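Local structure of similar to yteR (Bacilus subtilis) (Clostridium acetobutylicum, 4WU0) at residues A236-Q241 with K246-V251; M269-L274 with K292-G297; W128-Y133 with H196-A201. The protein probably hydrolyses unsaturated rhamnogalacturonan fragments of pectin, as a member of glycoside hydrolase family 105. All coordinates share one frame; numbering follows the deposited sequence.

Contact 1: A236-Q241 with K246-V251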
loop_
_atom_site.group_PDB
_atom_site.type_symbol
_atom_site.label_atom_id
_atom_site.label_comp_id
_atom_site.label_asym_id
_atom_site.label_seq_id
_atom_site.Cartn_x
_atom_site.Cartn_y
_atom_site.Cartn_z
ATOM N N ALA A 236 9.035 -3.300 -15.433
ATOM C CA ALA A 236 9.122 -4.697 -15.020
ATOM C C ALA A 236 7.729 -5.306 -14.849
ATOM O O ALA A 236 7.494 -6.459 -15.210
ATOM C CB ALA A 236 9.914 -4.814 -13.732
ATOM N N LEU A 237 6.805 -4.545 -14.288
ATOM C CA LEU A 237 5.449 -5.048 -14.121
ATOM C C LEU A 237 4.727 -5.208 -15.456
ATOM O O LEU A 237 3.954 -6.149 -15.634
ATOM C CB LEU A 237 4.641 -4.166 -13.171
ATOM C CG LEU A 237 5.107 -4.230 -11.730
ATOM C CD1 LEU A 237 4.590 -3.022 -10.944
ATOM C CD2 LEU A 237 4.642 -5.537 -11.093
ATOM N N LEU A 238 4.954 -4.305 -16.407
ATOM C CA LEU A 238 4.277 -4.444 -17.683
ATOM C C LEU A 238 4.729 -5.704 -18.431
ATOM O O LEU A 238 3.951 -6.300 -19.188
ATOM C CB LEU A 238 4.453 -3.179 -18.543
ATOM C CG LEU A 238 3.638 -1.984 -18.015
ATOM C CD1 LEU A 238 3.955 -0.704 -18.752
ATOM C CD2 LEU A 238 2.153 -2.263 -18.118
ATOM N N LYS A 239 5.974 -6.126 -18.215
ATOM C CA LYS A 239 6.454 -7.370 -18.815
ATOM C C LYS A 239 5.702 -8.612 -18.341
ATOM O O LYS A 239 5.643 -9.604 -19.064
ATOM C CB LYS A 239 7.949 -7.572 -18.552
ATOM C CG LYS A 239 8.871 -6.617 -19.329
ATOM C CD LYS A 239 10.332 -6.835 -18.913
ATOM C CE LYS A 239 11.242 -5.864 -19.616
ATOM N NZ LYS A 239 12.608 -5.853 -19.022
ATOM N N VAL A 240 5.149 -8.569 -17.135
ATOM C CA VAL A 240 4.444 -9.718 -16.584
ATOM C C VAL A 240 2.937 -9.522 -16.475
ATOM O O VAL A 240 2.243 -10.383 -15.938
ATOM C CB VAL A 240 5.041 -10.185 -15.226
ATOM C CG1 VAL A 240 6.468 -10.717 -15.444
ATOM C CG2 VAL A 240 4.979 -9.085 -14.159
ATOM N N GLN A 241 2.426 -8.425 -17.032
ATOM C CA GLN A 241 0.988 -8.215 -17.094
ATOM C C GLN A 241 0.375 -9.363 -17.874
ATOM O O GLN A 241 0.897 -9.742 -18.915
ATOM C CB GLN A 241 0.675 -6.905 -17.804
ATOM C CG GLN A 241 -0.794 -6.531 -17.876
ATOM C CD GLN A 241 -1.048 -5.349 -18.812
ATOM O OE1 GLN A 241 -0.410 -5.216 -19.848
ATOM N NE2 GLN A 241 -1.992 -4.515 -18.456
ATOM N N LYS A 246 -5.305 -8.218 -18.749
ATOM C CA LYS A 246 -4.650 -6.929 -18.492
ATOM C C LYS A 246 -4.399 -6.639 -17.021
ATOM O O LYS A 246 -4.113 -5.493 -16.671
ATOM C CB LYS A 246 -5.399 -5.756 -19.149
ATOM C CG LYS A 246 -5.648 -5.963 -20.630
ATOM C CD LYS A 246 -4.375 -6.278 -21.395
ATOM C CE LYS A 246 -4.662 -6.399 -22.901
ATOM N NZ LYS A 246 -3.563 -7.066 -23.654
ATOM N N VAL A 247 -4.472 -7.666 -16.176
ATOM C CA VAL A 247 -4.165 -7.507 -14.763
ATOM C C VAL A 247 -3.016 -8.452 -14.366
ATOM O O VAL A 247 -2.294 -8.969 -15.254
ATOM C CB VAL A 247 -5.430 -7.596 -13.870
ATOM C CG1 VAL A 247 -6.491 -6.587 -14.399
ATOM C CG2 VAL A 247 -6.019 -8.994 -13.815
ATOM N N TRP A 248 -2.813 -8.630 -13.059
ATOM C CA TRP A 248 -1.617 -9.268 -12.543
ATOM C C TRP A 248 -1.905 -10.455 -11.628
ATOM O O TRP A 248 -2.934 -10.500 -10.961
ATOM C CB TRP A 248 -0.739 -8.230 -11.819
ATOM C CG TRP A 248 -0.030 -7.322 -12.782
ATOM C CD1 TRP A 248 1.219 -7.490 -13.280
ATOM C CD2 TRP A 248 -0.536 -6.110 -13.367
ATOM N NE1 TRP A 248 1.517 -6.485 -14.150
ATOM C CE2 TRP A 248 0.464 -5.623 -14.231
ATOM C CE3 TRP A 248 -1.741 -5.404 -13.258
ATOM C CZ2 TRP A 248 0.308 -4.435 -14.981
ATOM C CZ3 TRP A 248 -1.904 -4.242 -14.011
ATOM C CH2 TRP A 248 -0.884 -3.780 -14.869
ATOM N N TYR A 249 -0.966 -11.398 -11.617
ATOM C CA TYR A 249 -1.045 -12.601 -10.799
ATOM C C TYR A 249 -0.527 -12.425 -9.387
ATOM O O TYR A 249 0.323 -11.567 -9.113
ATOM C CB TYR A 249 -0.239 -13.715 -11.447
ATOM C CG TYR A 249 -0.887 -14.298 -12.666
ATOM C CD1 TYR A 249 -1.809 -15.322 -12.544
ATOM C CD2 TYR A 249 -0.577 -13.823 -13.938
ATOM C CE1 TYR A 249 -2.403 -15.867 -13.651
ATOM C CE2 TYR A 249 -1.167 -14.369 -15.045
ATOM C CZ TYR A 249 -2.094 -15.370 -14.890
ATOM O OH TYR A 249 -2.701 -15.922 -15.995
ATOM N N GLN A 250 -1.044 -13.262 -8.492
ATOM C CA GLN A 250 -0.537 -13.378 -7.117
ATOM C C GLN A 250 0.977 -13.587 -7.063
ATOM O O GLN A 250 1.673 -12.871 -6.334
ATOM C CB GLN A 250 -1.269 -14.542 -6.429
ATOM C CG GLN A 250 -0.710 -15.046 -5.129
ATOM C CD GLN A 250 -1.141 -14.205 -3.942
ATOM O OE1 GLN A 250 -1.455 -13.025 -4.092
ATOM N NE2 GLN A 250 -1.093 -14.787 -2.750
ATOM N N VAL A 251 1.488 -14.562 -7.815
ATOM C CA VAL A 251 2.933 -14.724 -7.993
ATOM C C VAL A 251 3.241 -14.185 -9.401
ATOM O O VAL A 251 2.908 -14.801 -10.419
ATOM C CB VAL A 251 3.405 -16.168 -7.813
ATOM C CG1 VAL A 251 4.929 -16.256 -7.962
ATOM C CG2 VAL A 251 2.981 -16.689 -6.455
HETATM O O HOH W 1 1.422 -10.908 -13.268
#
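The indole N-H of Trp248 points at the backbone carbonyl of Leu237, with NE1 2.9 Å from O and an N-H...O angle of 177°. The oxygen lies in the ring plane, whereas the donor sits above the carbonyl plane. Val240 N reaches the same oxygen from the opposite face, so two donors grip Leu237 O. Gln241 covers one face of the indole: its CG lies over the six-membered ring, 4.1 Å from the centroid, in a CH-pi contact. At the ring's edge, Leu238 CD2 meets Trp248 CZ2 at 4.2 Å. With CG anti to the backbone N (chi1 -177°) and the chain extended beyond it, Gln241 runs across the indole to Lys246, where Gln241 NE2 donates to Lys246 O at 2.9 Å; the bond is bent (147°) and approaches from above the carbonyl plane. Water 1 forms a further bridge, donating to Val240 O and accepting from Tyr249 N. In the second shell, Trp248 N bonds Ser267 OG, and Ile270 and Val271 of helix 264-279 pack on the indole. The loop that follows helix 223-240 thus folds back over the C-terminal part of that helix. The buried indole N-H keeps a partner, because the carbonyl of Leu237 receives it, and the glutamine that covers the ring also ties its amide to the returning chain.

Contact 2: M269-L274 with K292-G297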
loop_
_atom_site.group_PDB
_atom_site.type_symbol
_atom_site.label_atom_id
_atom_site.label_comp_id
_atom_site.label_asym_id
_atom_site.label_seq_id
_atom_site.Cartn_x
_atom_site.Cartn_y
_atom_site.Cartn_z
ATOM N N MET A 269 -3.518 -1.845 -6.966
ATOM C CA MET A 269 -2.421 -0.987 -6.511
ATOM C C MET A 269 -1.554 -0.585 -7.694
ATOM O O MET A 269 -1.138 0.579 -7.807
ATOM C CB MET A 269 -1.563 -1.722 -5.505
ATOM C CG MET A 269 -2.212 -1.935 -4.191
ATOM S SD MET A 269 -1.105 -2.774 -3.051
ATOM C CE MET A 269 -2.235 -3.002 -1.697
ATOM N N ILE A 270 -1.304 -1.543 -8.576
ATOM C CA ILE A 270 -0.462 -1.291 -9.752
ATOM C C ILE A 270 -1.170 -0.310 -10.679
ATOM O O ILE A 270 -0.556 0.610 -11.213
ATOM C CB ILE A 270 -0.126 -2.604 -10.478
ATOM C CG1 ILE A 270 0.756 -3.455 -9.569
ATOM C CG2 ILE A 270 0.546 -2.356 -11.826
ATOM C CD1 ILE A 270 0.878 -4.907 -9.956
ATOM N N VAL A 271 -2.467 -0.512 -10.901
ATOM C CA VAL A 271 -3.224 0.394 -11.770
ATOM C C VAL A 271 -3.260 1.809 -11.200
ATOM O O VAL A 271 -3.120 2.789 -11.927
ATOM C CB VAL A 271 -4.653 -0.147 -11.989
ATOM C CG1 VAL A 271 -5.539 0.893 -12.706
ATOM C CG2 VAL A 271 -4.564 -1.429 -12.819
ATOM N N TYR A 272 -3.440 1.927 -9.897
ATOM C CA TYR A 272 -3.400 3.223 -9.227
ATOM C C TYR A 272 -2.072 3.920 -9.478
ATOM O O TYR A 272 -2.044 5.093 -9.822
ATOM C CB TYR A 272 -3.601 3.020 -7.733
ATOM C CG TYR A 272 -3.260 4.223 -6.878
ATOM C CD1 TYR A 272 -4.131 5.293 -6.771
ATOM C CD2 TYR A 272 -2.060 4.290 -6.197
ATOM C CE1 TYR A 272 -3.827 6.387 -5.972
ATOM C CE2 TYR A 272 -1.751 5.369 -5.394
ATOM C CZ TYR A 272 -2.635 6.404 -5.277
ATOM O OH TYR A 272 -2.315 7.454 -4.457
ATOM N N ALA A 273 -0.976 3.208 -9.258
ATOM C CA ALA A 273 0.347 3.795 -9.468
ATOM C C ALA A 273 0.591 4.203 -10.926
ATOM O O ALA A 273 1.221 5.236 -11.185
ATOM C CB ALA A 273 1.427 2.844 -8.975
ATOM N N LEU A 274 0.119 3.395 -11.872
ATOM C CA LEU A 274 0.239 3.752 -13.289
ATOM C C LEU A 274 -0.495 5.043 -13.563
ATOM O O LEU A 274 0.036 5.963 -14.206
ATOM C CB LEU A 274 -0.329 2.662 -14.204
ATOM C CG LEU A 274 0.368 1.311 -14.283
ATOM C CD1 LEU A 274 -0.461 0.338 -15.131
ATOM C CD2 LEU A 274 1.755 1.456 -14.879
ATOM N N LYS A 292 -5.622 2.796 -18.702
ATOM C CA LYS A 292 -7.074 2.738 -18.824
ATOM C C LYS A 292 -7.557 1.305 -19.051
ATOM O O LYS A 292 -8.531 0.865 -18.452
ATOM C CB LYS A 292 -7.539 3.642 -19.956
ATOM C CG LYS A 292 -7.473 5.101 -19.564
ATOM C CD LYS A 292 -7.469 6.047 -20.750
ATOM C CE LYS A 292 -8.625 5.856 -21.658
ATOM N NZ LYS A 292 -8.561 6.888 -22.760
ATOM N N GLU A 293 -6.874 0.600 -19.941
ATOM C CA GLU A 293 -7.224 -0.782 -20.259
ATOM C C GLU A 293 -7.066 -1.691 -19.041
ATOM O O GLU A 293 -7.905 -2.564 -18.780
ATOM C CB GLU A 293 -6.346 -1.252 -21.416
ATOM C CG GLU A 293 -6.543 -2.649 -21.842
ATOM C CD GLU A 293 -5.586 -3.032 -22.968
ATOM O OE1 GLU A 293 -4.344 -2.900 -22.779
ATOM O OE2 GLU A 293 -6.079 -3.458 -24.036
ATOM N N ALA A 294 -6.012 -1.464 -18.273
ATOM C CA ALA A 294 -5.768 -2.256 -17.073
ATOM C C ALA A 294 -6.847 -1.985 -16.027
ATOM O O ALA A 294 -7.321 -2.913 -15.362
ATOM C CB ALA A 294 -4.364 -1.977 -16.496
ATOM N N TYR A 295 -7.232 -0.719 -15.879
ATOM C CA TYR A 295 -8.326 -0.370 -14.996
ATOM C C TYR A 295 -9.598 -1.105 -15.378
ATOM O O TYR A 295 -10.274 -1.675 -14.523
ATOM C CB TYR A 295 -8.603 1.135 -14.977
ATOM C CG TYR A 295 -9.741 1.431 -14.044
ATOM C CD1 TYR A 295 -9.555 1.423 -12.671
ATOM C CD2 TYR A 295 -11.020 1.664 -14.523
ATOM C CE1 TYR A 295 -10.612 1.645 -11.815
ATOM C CE2 TYR A 295 -12.078 1.887 -13.667
ATOM C CZ TYR A 295 -11.869 1.876 -12.312
ATOM O OH TYR A 295 -12.935 2.118 -11.467
ATOM N N LYS A 296 -9.964 -1.077 -16.651
ATOM C CA LYS A 296 -11.155 -1.786 -17.078
ATOM C C LYS A 296 -11.021 -3.298 -16.817
ATOM O O LYS A 296 -12.000 -3.982 -16.514
ATOM C CB LYS A 296 -11.445 -1.482 -18.548
ATOM C CG LYS A 296 -12.106 -0.112 -18.698
ATOM C CD LYS A 296 -12.582 0.173 -20.089
ATOM C CE LYS A 296 -11.399 0.273 -21.006
ATOM N NZ LYS A 296 -11.758 0.721 -22.387
ATOM N N GLY A 297 -9.792 -3.800 -16.880
ATOM C CA GLY A 297 -9.519 -5.177 -16.521
ATOM C C GLY A 297 -9.832 -5.492 -15.074
ATOM O O GLY A 297 -10.286 -6.581 -14.745
#
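Val271 and the pair Ala294 and Tyr295 form a small, wholly apolar helix-to-helix contact, where helix 264-279 meets helix 288-302 in the helical body of this family 105 enzyme. Its size is modest: the two segments bury 139 Å² together, and no hydrogen bond passes between them. The backbones nevertheless come close, with Val271 CA 6.1 Å from Tyr295 CA. Val271 supplies both branches. CG2 rests against Ala294, 3.7 Å from its CB, so the short methyl permits the approach. A chi1 of 171° turns CG1 away from the valine's own nitrogen and toward the other neighbour, where it lies 3.8 Å from Tyr295 CB. The same methyl reaches the rim of the phenol ring, near its plane, with Val271 CG1 4.1 Å from Tyr295 CD1; the two side chains cross at about a right angle. The ring itself is directed onward to helix 345-360, where it stacks with Tyr358 and its OH bonds Ser355 OG. Ala294 is also touched by Gln241 of contact 1. Dispersion and exclusion of water are therefore what this contact contributes, with a branched valine dividing its two methyls between an alanine and the base of a tyrosine whose hydroxyl is satisfied elsewhere.

Contact 3: W128-Y133 with H196-A201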
loop_
_atom_site.group_PDB
_atom_site.type_symbol
_atom_site.label_atom_id
_atom_site.label_comp_id
_atom_site.label_asym_id
_atom_site.label_seq_id
_atom_site.Cartn_x
_atom_site.Cartn_y
_atom_site.Cartn_z
ATOM N N TRP A 128 10.586 -5.601 4.467
ATOM C CA TRP A 128 9.532 -6.100 3.576
ATOM C C TRP A 128 8.981 -4.931 2.769
ATOM O O TRP A 128 8.853 -3.808 3.293
ATOM C CB TRP A 128 8.356 -6.709 4.337
ATOM C CG TRP A 128 8.621 -7.810 5.335
ATOM C CD1 TRP A 128 9.809 -8.167 5.922
ATOM C CD2 TRP A 128 7.624 -8.672 5.892
ATOM N NE1 TRP A 128 9.598 -9.212 6.804
ATOM C CE2 TRP A 128 8.266 -9.533 6.805
ATOM C CE3 TRP A 128 6.245 -8.796 5.707
ATOM C CZ2 TRP A 128 7.575 -10.505 7.525
ATOM C CZ3 TRP A 128 5.569 -9.757 6.414
ATOM C CH2 TRP A 128 6.225 -10.600 7.317
ATOM N N LEU A 129 8.668 -5.175 1.499
ATOM C CA LEU A 129 8.190 -4.088 0.638
ATOM C C LEU A 129 6.977 -3.396 1.259
ATOM O O LEU A 129 6.847 -2.162 1.147
ATOM C CB LEU A 129 7.819 -4.600 -0.759
ATOM C CG LEU A 129 8.954 -5.064 -1.674
ATOM C CD1 LEU A 129 8.443 -5.489 -3.010
ATOM C CD2 LEU A 129 9.991 -3.954 -1.818
ATOM N N ASP A 130 6.075 -4.175 1.865
ATOM C CA ASP A 130 4.878 -3.624 2.487
ATOM C C ASP A 130 5.212 -2.414 3.357
ATOM O O ASP A 130 4.466 -1.440 3.372
ATOM C CB ASP A 130 4.145 -4.643 3.406
ATOM C CG ASP A 130 3.965 -6.022 2.804
ATOM O OD1 ASP A 130 4.886 -6.544 2.181
ATOM O OD2 ASP A 130 2.873 -6.611 2.997
ATOM N N GLY A 131 6.304 -2.494 4.125
ATOM C CA GLY A 131 6.656 -1.470 5.087
ATOM C C GLY A 131 6.976 -0.109 4.517
ATOM O O GLY A 131 6.839 0.901 5.198
ATOM N N LEU A 132 7.457 -0.072 3.275
ATOM C CA LEU A 132 7.743 1.197 2.638
ATOM C C LEU A 132 6.489 2.026 2.476
ATOM O O LEU A 132 6.549 3.246 2.516
ATOM C CB LEU A 132 8.423 0.985 1.281
ATOM C CG LEU A 132 9.936 0.770 1.352
ATOM C CD1 LEU A 132 10.634 2.038 1.810
ATOM C CD2 LEU A 132 10.301 -0.412 2.244
ATOM N N TYR A 133 5.349 1.369 2.295
ATOM C CA TYR A 133 4.077 2.072 2.169
ATOM C C TYR A 133 3.570 2.481 3.544
ATOM O O TYR A 133 3.077 3.598 3.711
ATOM C CB TYR A 133 3.023 1.182 1.509
ATOM C CG TYR A 133 1.716 1.894 1.271
ATOM C CD1 TYR A 133 1.598 2.835 0.267
ATOM C CD2 TYR A 133 0.609 1.645 2.060
ATOM C CE1 TYR A 133 0.415 3.472 0.055
ATOM C CE2 TYR A 133 -0.584 2.282 1.849
ATOM C CZ TYR A 133 -0.687 3.189 0.840
ATOM O OH TYR A 133 -1.897 3.823 0.605
ATOM N N HIS A 196 9.944 -15.268 -3.959
ATOM C CA HIS A 196 9.015 -14.861 -5.005
ATOM C C HIS A 196 8.632 -13.401 -5.045
ATOM O O HIS A 196 8.701 -12.667 -4.051
ATOM C CB HIS A 196 7.724 -15.694 -4.918
ATOM C CG HIS A 196 7.910 -17.102 -5.367
ATOM N ND1 HIS A 196 8.147 -17.425 -6.683
ATOM C CD2 HIS A 196 7.960 -18.271 -4.675
ATOM C CE1 HIS A 196 8.309 -18.732 -6.792
ATOM N NE2 HIS A 196 8.203 -19.264 -5.585
ATOM N N PHE A 197 8.184 -13.018 -6.234
ATOM C CA PHE A 197 7.595 -11.708 -6.477
ATOM C C PHE A 197 6.096 -11.805 -6.227
ATOM O O PHE A 197 5.350 -12.391 -7.010
ATOM C CB PHE A 197 7.863 -11.246 -7.909
ATOM C CG PHE A 197 9.301 -11.351 -8.323
ATOM C CD1 PHE A 197 10.291 -10.626 -7.663
ATOM C CD2 PHE A 197 9.656 -12.156 -9.388
ATOM C CE1 PHE A 197 11.607 -10.742 -8.073
ATOM C CE2 PHE A 197 10.960 -12.289 -9.800
ATOM C CZ PHE A 197 11.943 -11.580 -9.141
ATOM N N TRP A 198 5.676 -11.239 -5.107
ATOM C CA TRP A 198 4.274 -11.230 -4.700
ATOM C C TRP A 198 3.611 -9.967 -5.210
ATOM O O TRP A 198 4.134 -8.868 -5.034
ATOM C CB TRP A 198 4.189 -11.299 -3.175
ATOM C CG TRP A 198 2.799 -11.344 -2.637
ATOM C CD1 TRP A 198 1.726 -11.980 -3.175
ATOM C CD2 TRP A 198 2.326 -10.697 -1.448
ATOM N NE1 TRP A 198 0.616 -11.781 -2.382
ATOM C CE2 TRP A 198 0.965 -10.995 -1.319
ATOM C CE3 TRP A 198 2.931 -9.891 -0.481
ATOM C CZ2 TRP A 198 0.193 -10.515 -0.258
ATOM C CZ3 TRP A 198 2.169 -9.425 0.558
ATOM C CH2 TRP A 198 0.814 -9.743 0.665
ATOM N N GLY A 199 2.465 -10.132 -5.860
ATOM C CA GLY A 199 1.750 -9.020 -6.455
ATOM C C GLY A 199 1.507 -7.855 -5.516
ATOM O O GLY A 199 1.831 -6.701 -5.826
ATOM N N ARG A 200 0.913 -8.136 -4.363
ATOM C CA ARG A 200 0.576 -7.040 -3.464
ATOM C C ARG A 200 1.828 -6.329 -2.928
ATOM O O ARG A 200 1.808 -5.116 -2.747
ATOM C CB ARG A 200 -0.327 -7.503 -2.317
ATOM C CG ARG A 200 -0.559 -6.384 -1.306
ATOM C CD ARG A 200 -1.838 -6.471 -0.487
ATOM N NE ARG A 200 -1.847 -7.537 0.515
ATOM C CZ ARG A 200 -2.710 -8.545 0.551
ATOM N NH1 ARG A 200 -2.648 -9.412 1.544
ATOM N NH2 ARG A 200 -3.669 -8.672 -0.357
ATOM N N ALA A 201 2.902 -7.062 -2.722
ATOM C CA ALA A 201 4.142 -6.441 -2.251
ATOM C C ALA A 201 4.684 -5.447 -3.263
ATOM O O ALA A 201 5.070 -4.314 -2.904
ATOM C CB ALA A 201 5.152 -7.476 -1.929
HETATM O O HOH W 2 -0.029 -6.842 2.906
#
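Leu129 lies over Ala201: its CD1 is 4.0 Å from the alanine CB, and its CB is 3.5 Å from the carbonyl O of the same residue. This brings the start of helix 129-146 against the first turn of helix 199-215, with the CA atoms of Leu129 and Ala201 5.5 Å apart. The contact is buried near the chain's centre and joins two helices of what is consistent with the family's (alpha/alpha)6 barrel. Thr162 and Leu166 of helix 152-166 touch the leucine as well. The neighbouring Asp130 turns its carboxylate to the rim of Trp198, where OD2 stands 3.8 Å from CZ3, close to the ring plane. The carboxylate and indole planes differ by 31°, and the contact is with a C-H edge. Trp198 occupies the N-cap position of helix 199-215. Its chi1 of -178° swings the indole beside the helix's first turn, with Arg200 CB and Ala201 N over one face. Its NE1 makes a weak hydrogen bond to Gln250 OE1. The indole edge lies over one face of the Arg200 guanidinium, with Trp198 CZ2 3.4 Å above the guanidinium plane, toward its rim, while NH2 bonds Cys317 O and Ser265 OG. Asp130 and Arg200 do not meet directly, OD2 being 5.4 Å from NE. Water 2 closes the interval: it donates to Asp130 OD2 at 2.9 Å and accepts from Arg200 NE at 3.1 Å, in the guanidinium plane. The carboxylate is therefore coupled to a firmly tethered arginine through one water, beside an aromatic edge whose slightly positive hydrogens would suit an oxygen neighbour.

In the fold
Along the chain the contacts come in the order 3, 1, 2, each closing before the next opens. The centre of contact 3 lies about 8 Å from the chain's centre, those of contacts 1 and 2 about 17 and 15 Å. Between their own centres, contacts 1 and 2 are 11 Å apart, 1 and 3 14 Å, and 2 and 3 18 Å. Consecutive helices 199-215, 223-240, 264-279 and 288-302 run through the set, and helix 129-146 packs on 199-215 from earlier in the chain, consistent with the family's (alpha/alpha)6 barrel. The loop of contact 1 touches both others: Gly199 N of contact 3 donates to Gln250 O, and Trp248 packs on Ile270 of contact 2. Met269 of contact 2 also packs on Arg200 of contact 3.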